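Local coordinates for uncharacterized protein (Bacteroides eggerthii DSM 20697, PDB 4ECO) that is of unknown function but folds as a leucine-rich repeat solenoid and probably takes part in protein binding, at residues H144-K147 / T148-Y152; D135-K138 / Q139-R142; P347-G350 / S351-L355. All coordinates share one frame; numbering follows the deposited sequence.

Contact 1 (H144-K147 / T148-Y152); sequences HYQK and TFVDY
With CG anti to the backbone N (chi1 -176°) and the chain then bent at chi2 (65°), Gln-146 turns its amide toward Val-150 and Asp-151 across the last turn of helix 144-149, a short helix lying against parallel strands of the leucine-rich repeat solenoid. NE2 of Gln-146 gives a hydrogen bond of 2.7 Å to OD1 of Asp-151. The carboxylate oxygen lies near the amide plane, yet its own plane is approached from above, and the two flat groups stand 73° apart. The same residue is held through its backbone as well: Gln-146 O receives Val-150 N at 2.9 Å and Asp-151 N at 2.8 Å from opposite faces of its plane, the latter an i+5 bond. Val-150 CB meets Gln-146 OE1.

On the buried side the rings of Tyr-145 and Phe-149 meet obliquely, their centroids 4.7 Å apart. Phe-149 CD2 lies over one face of the tyrosine, and CB of Phe-149 adds a CH-pi contact. Around them, Tyr-145 also meets the ring of Tyr-311, while the His-144 imidazole is hydrogen-bonded to Glu-121 and His-115, which fixes its rotation. Over one face of that imidazole sits Thr-148 OG1, whose hydroxyl, together with Thr-148 N, grips His-144 O; OG1 to O measures 2.6 Å.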
# COMPACT_ATOMS: atom_id res chain seq x y z
N HIS A 144 -1.83 6.22 -8.83
CA HIS A 144 -1.53 7.31 -7.90
C HIS A 144 -2.05 7.02 -6.49
O HIS A 144 -1.31 7.30 -5.54
CB HIS A 144 -2.06 8.67 -8.37
CG HIS A 144 -1.63 9.80 -7.49
ND1 HIS A 144 -2.23 10.03 -6.26
CD2 HIS A 144 -0.66 10.73 -7.69
CE1 HIS A 144 -1.58 11.06 -5.74
NE2 HIS A 144 -0.64 11.52 -6.57
N TYR A 145 -3.30 6.50 -6.33
CA TYR A 145 -3.81 6.25 -4.98
C TYR A 145 -2.99 5.15 -4.34
O TYR A 145 -2.62 5.26 -3.16
CB TYR A 145 -5.31 5.89 -4.97
CG TYR A 145 -5.90 5.77 -3.58
CD1 TYR A 145 -5.88 4.57 -2.88
CD2 TYR A 145 -6.52 6.86 -2.97
CE1 TYR A 145 -6.45 4.45 -1.61
CE2 TYR A 145 -7.08 6.76 -1.69
CZ TYR A 145 -7.04 5.55 -1.02
OH TYR A 145 -7.60 5.46 0.22
N GLN A 146 -2.66 4.12 -5.14
CA GLN A 146 -1.89 2.96 -4.73
C GLN A 146 -0.51 3.37 -4.20
O GLN A 146 -0.18 3.00 -3.06
CB GLN A 146 -1.76 1.98 -5.91
CG GLN A 146 -1.05 0.65 -5.59
CD GLN A 146 -1.78 -0.23 -4.61
OE1 GLN A 146 -3.00 -0.16 -4.44
NE2 GLN A 146 -1.02 -1.10 -3.95
N LYS A 147 0.27 4.16 -4.98
CA LYS A 147 1.60 4.57 -4.54
C LYS A 147 1.54 5.47 -3.31
O LYS A 147 2.44 5.39 -2.48
CB LYS A 147 2.45 5.24 -5.66
CG LYS A 147 1.83 6.46 -6.37
CD LYS A 147 2.85 7.17 -7.31
CE LYS A 147 2.24 8.14 -8.32
NZ LYS A 147 1.64 7.45 -9.52
N THR A 148 0.48 6.27 -3.16
CA THR A 148 0.36 7.25 -2.08
C THR A 148 -0.10 6.65 -0.75
O THR A 148 0.47 7.02 0.29
CB THR A 148 -0.61 8.38 -2.47
OG1 THR A 148 -0.27 8.82 -3.77
CG2 THR A 148 -0.55 9.59 -1.50
N PHE A 149 -1.15 5.80 -0.78
CA PHE A 149 -1.74 5.30 0.45
C PHE A 149 -1.68 3.80 0.68
O PHE A 149 -2.08 3.36 1.78
CB PHE A 149 -3.23 5.70 0.48
CG PHE A 149 -3.50 7.18 0.39
CD1 PHE A 149 -3.33 8.00 1.50
CD2 PHE A 149 -3.92 7.75 -0.81
CE1 PHE A 149 -3.59 9.36 1.41
CE2 PHE A 149 -4.20 9.10 -0.89
CZ PHE A 149 -4.03 9.91 0.23
N VAL A 150 -1.26 2.99 -0.33
CA VAL A 150 -1.36 1.53 -0.18
C VAL A 150 0.01 0.82 -0.24
O VAL A 150 0.30 -0.05 0.61
CB VAL A 150 -2.35 0.94 -1.24
CG1 VAL A 150 -2.65 -0.52 -0.96
CG2 VAL A 150 -3.64 1.74 -1.32
N ASP A 151 0.83 1.12 -1.26
CA ASP A 151 2.13 0.48 -1.45
C ASP A 151 3.04 0.69 -0.27
O ASP A 151 3.12 1.80 0.28
CB ASP A 151 2.84 1.00 -2.70
CG ASP A 151 2.34 0.40 -3.99
OD1 ASP A 151 1.69 -0.69 -3.93
OD2 ASP A 151 2.63 0.99 -5.05
N TYR A 152 3.71 -0.42 0.12
CA TYR A 152 4.63 -0.52 1.26
C TYR A 152 5.58 -1.72 1.06
O TYR A 152 5.14 -2.75 0.52
CB TYR A 152 3.79 -0.66 2.54
CG TYR A 152 4.51 -0.64 3.88
CD1 TYR A 152 4.98 0.56 4.42
CD2 TYR A 152 4.54 -1.77 4.69
CE1 TYR A 152 5.57 0.60 5.68
CE2 TYR A 152 5.12 -1.74 5.95
CZ TYR A 152 5.62 -0.55 6.45
OH TYR A 152 6.18 -0.54 7.70

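Contact 2 (D135-K138 / Q139-R142); sequences DEQK and QKMR
Lys-138 O takes the amide hydrogen of Arg-142, with the two heavy atoms, Arg-142 N and Lys-138 O, 2.8 Å apart; it is the shortest of four successive i to i+4 bonds that make helix 135-142 a regular alpha helix. Asp-135 O, Glu-136 O and Gln-137 O receive Gln-139 N, Lys-140 N and Met-141 N in turn. The first turn is also tied at its start, where Gln-137 N is hydrogen-bonded to OG of Ser-134. The helix belongs to the segment that leads into helix 144-149 and rests one flank on the leucine-rich repeat framework.

That flank is carried by a pair of long cationic side chains one turn apart. Lys-138, extended beyond CG, and Arg-142, extended from CG to NE, run side by side and point the same way. CE of Lys-138 lies over one face of the Arg-142 guanidinium, near its rim, 3.7 Å from NH2 of that arginine. The like charges also come close, Lys-138 NZ lying 3.9 Å from Arg-142 NH2, a cost that acceptors outside the helix probably offset. These lie at or just before the starts of strands 253-257 and 277-279. Arg-142 forms a salt bridge through NE with Asp-253 and a hydrogen bond through NH2 with Gln-276, so two acceptors fix the guanidinium, whereas Lys-138 NZ makes a weak hydrogen bond to Thr-252.

On another side of the helix the buried Met-141, modelled as selenomethionine, lies alongside Gln-137 and packs on Ile-129. Its CG, set beside the backbone N by a chi1 of -76°, lies 3.4 Å from Gln-137 O.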
# COMPACT_ATOMS: atom_id res chain seq x y z
N ASP A 135 -1.71 6.10 -22.88
CA ASP A 135 -2.13 4.95 -22.06
C ASP A 135 -1.18 4.75 -20.87
O ASP A 135 -1.60 4.31 -19.80
CB ASP A 135 -2.19 3.67 -22.90
CG ASP A 135 -3.42 3.52 -23.78
OD1 ASP A 135 -4.40 4.29 -23.59
OD2 ASP A 135 -3.44 2.59 -24.63
N GLU A 136 0.11 5.09 -21.08
CA GLU A 136 1.18 5.01 -20.11
C GLU A 136 0.93 6.02 -18.97
O GLU A 136 1.07 5.67 -17.80
CB GLU A 136 2.52 5.25 -20.82
CG GLU A 136 3.73 4.95 -19.95
CD GLU A 136 5.04 5.52 -20.47
OE1 GLU A 136 5.31 6.71 -20.22
OE2 GLU A 136 5.80 4.75 -21.10
N GLN A 137 0.53 7.26 -19.34
CA GLN A 137 0.19 8.35 -18.40
C GLN A 137 -1.08 7.99 -17.59
O GLN A 137 -1.13 8.22 -16.38
CB GLN A 137 0.00 9.66 -19.18
CG GLN A 137 -0.45 10.84 -18.35
CD GLN A 137 0.72 11.61 -17.84
OE1 GLN A 137 1.37 11.21 -16.86
NE2 GLN A 137 1.00 12.73 -18.50
N LYS A 138 -2.09 7.39 -18.29
CA LYS A 138 -3.34 6.92 -17.71
C LYS A 138 -3.04 5.92 -16.61
O LYS A 138 -3.57 6.07 -15.50
CB LYS A 138 -4.25 6.31 -18.78
CG LYS A 138 -5.63 5.91 -18.26
CD LYS A 138 -6.40 5.02 -19.24
CE LYS A 138 -7.80 4.76 -18.77
NZ LYS A 138 -8.67 4.26 -19.86
N GLN A 139 -2.15 4.94 -16.89
CA GLN A 139 -1.75 3.92 -15.93
C GLN A 139 -1.07 4.53 -14.71
O GLN A 139 -1.48 4.23 -13.58
CB GLN A 139 -0.83 2.87 -16.57
CG GLN A 139 -1.58 1.58 -16.88
CD GLN A 139 -2.21 0.96 -15.65
OE1 GLN A 139 -1.54 0.71 -14.63
NE2 GLN A 139 -3.51 0.69 -15.74
N LYS A 140 -0.08 5.42 -14.93
CA LYS A 140 0.64 6.13 -13.87
C LYS A 140 -0.35 6.75 -12.91
O LYS A 140 -0.27 6.51 -11.70
CB LYS A 140 1.56 7.20 -14.49
CG LYS A 140 2.54 7.88 -13.53
CD LYS A 140 3.44 8.85 -14.28
CE LYS A 140 4.38 9.63 -13.39
NZ LYS A 140 3.77 10.86 -12.86
N MSE A 141 -1.30 7.49 -13.47
CA MSE A 141 -2.35 8.22 -12.77
C MSE A 141 -3.28 7.28 -12.05
O MSE A 141 -3.57 7.53 -10.88
CB MSE A 141 -3.10 9.16 -13.73
CG MSE A 141 -2.26 10.42 -14.06
SE MSE A 141 -1.05 11.08 -12.53
CE MSE A 141 0.45 10.91 -13.44
N ARG A 142 -3.67 6.15 -12.68
CA ARG A 142 -4.51 5.12 -12.07
C ARG A 142 -3.85 4.58 -10.79
O ARG A 142 -4.54 4.34 -9.80
CB ARG A 142 -4.74 3.96 -13.07
CG ARG A 142 -5.85 4.21 -14.08
CD ARG A 142 -6.22 2.94 -14.80
NE ARG A 142 -7.58 3.02 -15.34
CZ ARG A 142 -8.14 2.11 -16.14
NH1 ARG A 142 -7.45 1.04 -16.52
NH2 ARG A 142 -9.37 2.28 -16.58

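Contact 3 (P347-G350 / S351-L355)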
# COMPACT_ATOMS: atom_id res chain seq x y z
N PRO A 347 -15.48 -14.08 2.23
CA PRO A 347 -16.03 -14.74 1.03
C PRO A 347 -14.95 -14.80 -0.07
O PRO A 347 -14.05 -13.94 -0.07
CB PRO A 347 -17.23 -13.86 0.66
CG PRO A 347 -17.51 -13.01 1.89
CD PRO A 347 -16.17 -12.79 2.50
N ALA A 348 -14.97 -15.83 -0.95
CA ALA A 348 -13.94 -16.00 -1.99
C ALA A 348 -14.38 -15.55 -3.39
O ALA A 348 -15.55 -15.69 -3.73
CB ALA A 348 -13.52 -17.46 -2.05
N PHE A 349 -13.43 -15.04 -4.20
CA PHE A 349 -13.67 -14.65 -5.60
C PHE A 349 -13.53 -15.86 -6.56
O PHE A 349 -14.25 -15.96 -7.57
CB PHE A 349 -12.67 -13.56 -6.04
CG PHE A 349 -12.79 -12.22 -5.35
CD1 PHE A 349 -13.62 -11.23 -5.85
CD2 PHE A 349 -12.05 -11.95 -4.20
CE1 PHE A 349 -13.73 -10.00 -5.20
CE2 PHE A 349 -12.18 -10.73 -3.54
CZ PHE A 349 -13.01 -9.76 -4.05
N GLY A 350 -12.55 -16.72 -6.25
CA GLY A 350 -12.17 -17.88 -7.03
C GLY A 350 -10.81 -17.68 -7.67
O GLY A 350 -10.37 -16.54 -7.84
N SER A 351 -10.13 -18.80 -8.00
CA SER A 351 -8.80 -18.83 -8.64
C SER A 351 -8.78 -18.10 -9.99
O SER A 351 -7.75 -17.55 -10.38
CB SER A 351 -8.34 -20.26 -8.87
OG SER A 351 -8.81 -21.19 -7.90
N GLU A 352 -9.92 -18.14 -10.71
CA GLU A 352 -10.17 -17.55 -12.03
C GLU A 352 -9.92 -16.02 -12.05
O GLU A 352 -9.48 -15.50 -13.08
CB GLU A 352 -11.60 -17.81 -12.50
CG GLU A 352 -11.94 -19.28 -12.64
CD GLU A 352 -11.93 -20.09 -11.35
OE1 GLU A 352 -12.23 -19.53 -10.27
OE2 GLU A 352 -11.59 -21.29 -11.42
N ILE A 353 -10.21 -15.32 -10.92
CA ILE A 353 -9.99 -13.88 -10.78
C ILE A 353 -8.53 -13.73 -10.35
O ILE A 353 -8.13 -14.26 -9.32
CB ILE A 353 -11.03 -13.24 -9.80
CG1 ILE A 353 -12.40 -13.11 -10.51
CG2 ILE A 353 -10.55 -11.88 -9.24
CD1 ILE A 353 -13.59 -13.17 -9.63
N LYS A 354 -7.73 -13.08 -11.21
CA LYS A 354 -6.29 -12.92 -11.03
C LYS A 354 -5.94 -11.53 -10.51
O LYS A 354 -6.06 -10.55 -11.25
CB LYS A 354 -5.56 -13.20 -12.36
CG LYS A 354 -5.80 -14.58 -12.94
CD LYS A 354 -5.10 -15.68 -12.15
CE LYS A 354 -5.44 -17.03 -12.71
NZ LYS A 354 -4.97 -18.10 -11.80
N LEU A 355 -5.50 -11.43 -9.25
CA LEU A 355 -5.12 -10.14 -8.69
C LEU A 355 -3.61 -9.86 -8.86
O LEU A 355 -2.78 -10.75 -8.69
CB LEU A 355 -5.50 -10.04 -7.19
CG LEU A 355 -6.99 -10.14 -6.84
CD1 LEU A 355 -7.19 -10.20 -5.36
CD2 LEU A 355 -7.79 -8.97 -7.40
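Phe-349 and Ile-353 supply the apolar part of this turn, which brings the chain into strand 354-359 of the leucine-rich repeat solenoid. The contact is made by the tip of one side chain and the root of the other: CD1 of Ile-353 sits 3.7 Å from CB of Phe-349 and lies near the plane of the aromatic ring, at its edge. The same methyl carbon lies beside Phe-349 O. Both side chains are buried, and the phenylalanine ring leads away from Ile-353 to touch Leu-332 and Leu-326.

The hydrogen bonding is modest. Ile-353 N reaches back to Gly-350 O at 3.3 Å, a weak bond that closes a beta turn whose two central residues, Ser-351 and Glu-352, both have helical backbone angles. A second weak bond runs from Lys-354 NZ to Ser-351 O, laying the lysine chain back along the outside of the corner.

Backbone shape accounts for the rest. Gly-350 has a positive phi of 111° with psi 157°, a conformation suited to a residue without a side chain, and the carboxylate of Glu-352 bends over it. The bend at chi2 (65°) sets Glu-352 OE1 3.6 Å from Gly-350 CA.

Within the fold, Pro-347 and Phe-349 rest on Leu-326 of helix 323-326, and Phe-349 meets Phe-372, just before strand 373-375, edge-to-face. From the end of the turn onward, Ile-353 and Leu-355 make backbone hydrogen bonds with Gly-374 in strand 373-375, while strand 354-359 also pairs in parallel with strands 334-336 and 381-383.

From the N terminus, contact 2 comes first, within helix 135-142; contact 1 follows in helix 144-149, and contact 3 lies some two hundred residues later. All three are local, each completing a helical turn or chain corner, and they stand in series without nesting or crossing. Contacts 1 and 2 touch where Lys-147 NZ packs 3.0 Å from Lys-140 O. Contact 3 is about 10 Å from contact 1 and 12 Å from contact 2 at the nearest atoms. Strand 354-359 relates contacts 1 and 3: contact 3 leads into it, while Gln-146 and Val-150 of contact 1 touch its Ser-357 and Asn-359.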